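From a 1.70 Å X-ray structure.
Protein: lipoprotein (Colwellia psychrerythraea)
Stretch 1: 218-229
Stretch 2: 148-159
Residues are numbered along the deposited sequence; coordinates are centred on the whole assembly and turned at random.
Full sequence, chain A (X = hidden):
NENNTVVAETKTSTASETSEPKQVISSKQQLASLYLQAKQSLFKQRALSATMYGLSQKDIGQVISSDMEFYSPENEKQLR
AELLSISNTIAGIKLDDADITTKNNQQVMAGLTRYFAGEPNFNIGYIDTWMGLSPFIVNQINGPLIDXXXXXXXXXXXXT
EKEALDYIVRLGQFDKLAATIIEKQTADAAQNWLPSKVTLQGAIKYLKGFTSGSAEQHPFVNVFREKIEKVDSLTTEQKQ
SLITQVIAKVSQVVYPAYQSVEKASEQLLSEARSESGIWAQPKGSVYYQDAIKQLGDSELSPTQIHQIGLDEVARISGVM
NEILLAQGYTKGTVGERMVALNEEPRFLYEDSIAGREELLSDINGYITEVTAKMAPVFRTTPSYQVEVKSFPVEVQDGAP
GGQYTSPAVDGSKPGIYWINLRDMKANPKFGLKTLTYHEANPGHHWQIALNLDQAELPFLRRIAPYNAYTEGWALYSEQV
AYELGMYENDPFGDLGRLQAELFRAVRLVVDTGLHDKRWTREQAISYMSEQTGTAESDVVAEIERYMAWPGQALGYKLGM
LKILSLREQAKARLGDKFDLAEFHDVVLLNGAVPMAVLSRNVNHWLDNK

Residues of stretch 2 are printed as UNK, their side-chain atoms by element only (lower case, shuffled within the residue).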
# COMPACT_ATOMS: atom_id res chain seq x y z
N HIS A 218 -23.61 -7.30 -11.44
CA HIS A 218 -22.61 -6.84 -10.51
C HIS A 218 -21.24 -7.48 -10.84
O HIS A 218 -21.15 -8.65 -11.29
CB HIS A 218 -23.01 -7.18 -9.09
CG HIS A 218 -22.24 -6.43 -8.06
ND1 HIS A 218 -21.04 -6.90 -7.53
CD2 HIS A 218 -22.48 -5.23 -7.46
CE1 HIS A 218 -20.57 -5.99 -6.69
NE2 HIS A 218 -21.42 -4.97 -6.62
N PRO A 219 -20.13 -6.76 -10.51
CA PRO A 219 -18.85 -7.42 -10.76
C PRO A 219 -18.65 -8.75 -10.05
O PRO A 219 -17.93 -9.61 -10.56
CB PRO A 219 -17.84 -6.39 -10.29
CG PRO A 219 -18.50 -5.10 -10.57
CD PRO A 219 -19.94 -5.30 -10.30
N PHE A 220 -19.23 -8.91 -8.89
CA PHE A 220 -19.12 -10.22 -8.22
C PHE A 220 -19.60 -11.35 -9.15
O PHE A 220 -19.05 -12.44 -9.16
CB PHE A 220 -19.94 -10.25 -6.93
CG PHE A 220 -19.20 -9.82 -5.66
CD1 PHE A 220 -17.96 -10.28 -5.32
CD2 PHE A 220 -19.87 -8.98 -4.74
CE1 PHE A 220 -17.37 -9.91 -4.10
CE2 PHE A 220 -19.29 -8.61 -3.55
CZ PHE A 220 -18.03 -9.08 -3.24
N VAL A 221 -20.74 -11.11 -9.82
CA VAL A 221 -21.29 -12.07 -10.84
C VAL A 221 -20.44 -12.14 -12.11
O VAL A 221 -20.10 -13.23 -12.58
CB VAL A 221 -22.68 -11.68 -11.26
CG1 VAL A 221 -23.23 -12.75 -12.26
CG2 VAL A 221 -23.57 -11.52 -10.01
N ASN A 222 -20.11 -11.00 -12.70
CA ASN A 222 -19.36 -11.01 -13.96
C ASN A 222 -17.95 -11.63 -13.85
O ASN A 222 -17.50 -12.36 -14.76
CB ASN A 222 -19.34 -9.59 -14.55
CG ASN A 222 -20.72 -9.12 -15.08
OD1 ASN A 222 -20.99 -7.91 -15.14
ND2 ASN A 222 -21.53 -10.04 -15.50
N VAL A 223 -17.24 -11.36 -12.75
CA VAL A 223 -15.99 -12.02 -12.50
C VAL A 223 -16.19 -13.50 -12.36
O VAL A 223 -15.45 -14.30 -12.89
CB VAL A 223 -15.34 -11.45 -11.20
CG1 VAL A 223 -14.15 -12.37 -10.81
CG2 VAL A 223 -14.96 -9.94 -11.47
N PHE A 224 -17.18 -13.90 -11.58
CA PHE A 224 -17.44 -15.29 -11.42
C PHE A 224 -17.76 -15.95 -12.80
O PHE A 224 -17.23 -17.04 -13.11
CB PHE A 224 -18.59 -15.52 -10.47
CG PHE A 224 -18.80 -16.95 -10.15
CD1 PHE A 224 -18.12 -17.56 -9.15
CD2 PHE A 224 -19.69 -17.71 -10.90
CE1 PHE A 224 -18.35 -18.92 -8.85
CE2 PHE A 224 -19.92 -19.05 -10.63
CZ PHE A 224 -19.25 -19.67 -9.63
N ARG A 225 -18.54 -15.26 -13.64
CA ARG A 225 -18.85 -15.85 -14.94
C ARG A 225 -17.59 -16.07 -15.77
O ARG A 225 -17.46 -17.06 -16.46
CB ARG A 225 -19.80 -14.97 -15.75
CG ARG A 225 -21.20 -14.86 -15.29
CD ARG A 225 -22.02 -13.84 -16.19
NE ARG A 225 -23.45 -14.02 -16.00
CZ ARG A 225 -24.27 -13.11 -15.49
NH1 ARG A 225 -23.84 -11.86 -15.18
NH2 ARG A 225 -25.55 -13.43 -15.36
N GLU A 226 -16.69 -15.10 -15.76
CA GLU A 226 -15.49 -15.19 -16.57
C GLU A 226 -14.55 -16.30 -16.11
O GLU A 226 -14.03 -17.07 -16.92
CB GLU A 226 -14.73 -13.87 -16.64
CG GLU A 226 -13.33 -14.10 -17.31
CD GLU A 226 -12.62 -12.85 -17.89
OE1 GLU A 226 -13.18 -11.72 -17.81
OE2 GLU A 226 -11.48 -13.03 -18.42
N LYS A 227 -14.41 -16.44 -14.80
CA LYS A 227 -13.56 -17.50 -14.24
C LYS A 227 -14.18 -18.89 -14.33
O LYS A 227 -13.51 -19.83 -14.76
CB LYS A 227 -13.18 -17.12 -12.81
CG LYS A 227 -12.30 -15.88 -12.81
CD LYS A 227 -11.62 -15.58 -11.46
CE LYS A 227 -10.80 -14.26 -11.49
NZ LYS A 227 -10.03 -13.98 -10.22
N ILE A 228 -15.46 -19.01 -14.00
CA ILE A 228 -16.06 -20.35 -13.98
C ILE A 228 -16.16 -20.95 -15.40
O ILE A 228 -16.11 -22.15 -15.57
CB ILE A 228 -17.42 -20.33 -13.27
CG1 ILE A 228 -17.78 -21.70 -12.73
CG2 ILE A 228 -18.60 -19.84 -14.23
CD1 ILE A 228 -16.90 -22.25 -11.55
N GLU A 229 -16.20 -20.09 -16.41
CA GLU A 229 -16.24 -20.53 -17.83
C GLU A 229 -15.06 -21.38 -18.18
O GLU A 229 -15.19 -22.30 -19.01
CB GLU A 229 -16.25 -19.31 -18.76
CG GLU A 229 -16.31 -19.64 -20.25
CD GLU A 229 -17.68 -20.20 -20.63
OE1 GLU A 229 -18.60 -20.08 -19.78
OE2 GLU A 229 -17.84 -20.77 -21.76
N UNK A 148 -12.38 -6.31 0.71
CA UNK A 148 -12.79 -7.71 0.69
C UNK A 148 -13.34 -8.02 -0.72
O UNK A 148 -12.98 -9.04 -1.35
c UNK A 148 -13.04 -8.02 3.16
c UNK A 148 -14.05 -8.01 4.27
c UNK A 148 -14.55 -9.35 1.59
c UNK A 148 -13.76 -7.99 1.80
N UNK A 149 -14.17 -7.13 -1.30
CA UNK A 149 -14.58 -7.43 -2.72
C UNK A 149 -13.42 -7.49 -3.68
O UNK A 149 -13.36 -8.35 -4.56
c UNK A 149 -15.51 -6.27 -3.07
c UNK A 149 -16.09 -5.89 -1.80
c UNK A 149 -14.99 -6.04 -0.74
N UNK A 150 -12.44 -6.61 -3.50
CA UNK A 150 -11.25 -6.66 -4.37
C UNK A 150 -10.47 -8.00 -4.28
O UNK A 150 -10.04 -8.55 -5.31
c UNK A 150 -7.17 -4.35 -8.20
n UNK A 150 -7.54 -4.57 -6.92
c UNK A 150 -9.01 -5.44 -4.98
n UNK A 150 -5.87 -4.41 -8.46
c UNK A 150 -8.93 -4.59 -6.33
n UNK A 150 -8.03 -4.09 -9.21
c UNK A 150 -10.30 -5.44 -4.11
N UNK A 151 -10.27 -8.50 -3.06
CA UNK A 151 -9.55 -9.77 -2.87
C UNK A 151 -10.35 -10.91 -3.51
O UNK A 151 -9.78 -11.79 -4.17
c UNK A 151 -8.19 -9.05 -0.86
c UNK A 151 -8.73 -11.53 -1.20
c UNK A 151 -9.23 -10.06 -1.40
N UNK A 152 -11.65 -10.90 -3.24
CA UNK A 152 -12.50 -11.96 -3.73
C UNK A 152 -12.51 -11.98 -5.27
O UNK A 152 -12.55 -13.05 -5.87
c UNK A 152 -16.48 -13.45 -2.11
c UNK A 152 -14.08 -12.17 -1.68
c UNK A 152 -13.92 -11.81 -3.18
s UNK A 152 -15.78 -12.12 -1.00
N UNK A 153 -12.41 -10.82 -5.92
CA UNK A 153 -12.54 -10.76 -7.36
C UNK A 153 -11.19 -10.96 -8.03
O UNK A 153 -11.13 -11.39 -9.19
c UNK A 153 -14.63 -9.31 -7.38
n UNK A 153 -16.24 -7.62 -6.81
c UNK A 153 -13.19 -9.45 -7.79
c UNK A 153 -15.19 -7.93 -7.57
o UNK A 153 -14.64 -7.11 -8.31
N UNK A 154 -10.11 -10.69 -7.33
CA UNK A 154 -8.78 -10.79 -7.94
C UNK A 154 -7.94 -11.94 -7.51
O UNK A 154 -7.16 -12.46 -8.29
o UNK A 154 -8.27 -8.31 -9.75
n UNK A 154 -9.55 -7.62 -8.03
c UNK A 154 -8.60 -8.37 -8.55
c UNK A 154 -8.04 -9.45 -7.68
N UNK A 155 -7.92 -12.21 -6.22
CA UNK A 155 -6.96 -13.12 -5.65
C UNK A 155 -7.53 -14.48 -5.32
O UNK A 155 -6.80 -15.45 -5.22
o UNK A 155 -6.13 -10.19 -3.88
c UNK A 155 -5.75 -11.15 -4.59
c UNK A 155 -6.41 -12.51 -4.36
o UNK A 155 -4.83 -11.07 -5.42
N UNK A 156 -8.83 -14.57 -5.10
CA UNK A 156 -9.43 -15.83 -4.71
C UNK A 156 -9.56 -16.76 -5.91
O UNK A 156 -10.17 -16.40 -6.91
c UNK A 156 -11.44 -16.80 -3.53
n UNK A 156 -12.70 -15.49 -1.99
c UNK A 156 -10.80 -15.56 -4.10
c UNK A 156 -12.65 -16.59 -2.65
o UNK A 156 -13.49 -17.51 -2.51
N UNK A 157 -8.98 -17.96 -5.84
CA UNK A 157 -9.05 -18.83 -7.03
C UNK A 157 -10.45 -19.34 -7.28
O UNK A 157 -11.14 -19.63 -6.35
c UNK A 157 -8.10 -20.01 -5.20
c UNK A 157 -8.25 -18.60 -4.72
c UNK A 157 -8.17 -20.01 -6.66
N UNK A 158 -10.84 -19.46 -8.56
CA UNK A 158 -12.07 -20.14 -8.92
C UNK A 158 -11.75 -21.10 -10.04
O UNK A 158 -11.90 -20.77 -11.21
c UNK A 158 -14.47 -19.87 -9.63
c UNK A 158 -14.25 -17.04 -8.53
c UNK A 158 -13.47 -18.20 -8.14
c UNK A 158 -13.19 -19.14 -9.31
N UNK A 159 -11.24 -22.29 -9.68
CA UNK A 159 -10.75 -23.23 -10.67
C UNK A 159 -11.38 -24.62 -10.54
O UNK A 159 -11.02 -25.47 -11.32
o UNK A 159 -8.86 -24.08 -9.40
c UNK A 159 -8.48 -22.02 -10.66
c UNK A 159 -9.22 -23.40 -10.60
O HOH W 1 -11.61 -14.39 -7.97
O HOH W 2 -8.32 -15.98 -9.70
O HOH W 3 -11.03 -20.53 -13.79

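Position 148 has four side-chain carbons, forked at the first, with one arm two carbons long. That is Ile148, whose branched carbons suit a buried site; its side-chain end leads away from stretch 1. At position 149 three carbons close a ring onto the backbone N, so this is Pro149. Its nitrogen carries no hydrogen to bond the preceding turn, and the helix kinks here; its CB lies 3.8 Å from CZ of Phe220, a contact between apolar surfaces.

Position 150 carries three carbons, a nitrogen, and a carbon bearing two more nitrogens: Arg150, its charged guanidinium suited to a partly exposed face turned from stretch 1. Position 151, one carbon carrying two others, is all carbon, so it is Val151, apolar as a buried site favours, but out of reach of stretch 1. Position 152 is an unbranched chain of two carbons, a sulfur and a carbon, which only methionine provides. The CB of Met152 sits 4.0 Å from CE1 of Phe220, at the edge of the ring, while SD lies 5.2 Å obliquely from the ring centroid.

Position 153 has three carbons, the third carrying one oxygen and one nitrogen: Gln153. Its flexible chain reaches along stretch 1, placing NE2 over a face of the Phe220 ring, 3.5 Å from CD1, and OE1 3.8 Å from CB of Pro219. Position 154 has one carbon fewer before the same amide group, giving Asn154; its ND2 donates to Arg150 O at 2.9 Å, binding the side chain back onto its own helix. Position 155, two carbons with two oxygens on the second, is Asp155, whose CA-to-CB bond points away; its OD1 is hydrogen-bonded elsewhere in the structure.

Position 156 again has three carbons ending in oxygen and nitrogen, so Gln156; its backbone O accepts from water 1 at 2.7 Å. At 157 another three-carbon ring onto N marks Pro157, exposed and pointing away. Position 158 repeats the forked four-carbon pattern: Ile158. Its branches suit an apolar pocket, with CD1 4.0 Å from CD1 of Phe224 and CG2 3.9 Å from CD1 of Ile228. Position 159, one carbon bearing an oxygen and a carbon, is Thr159, whose hydroxyl suits an exposed site.

The contact combines apolar packing with one direct hydrogen bond. The helices run nearly parallel, 15° apart. Lys227 NZ donates to Gln153 O at 3.0 Å and to water 1 at 2.8 Å, which donates to Met152 O and Gln156 O. The ammonium thus serves carbonyls around the helix end, while Ile158 packs against the base of Lys227, CB to CB 4.0 Å.

Stretch 2 148-159: IPRVMQNDQPIT
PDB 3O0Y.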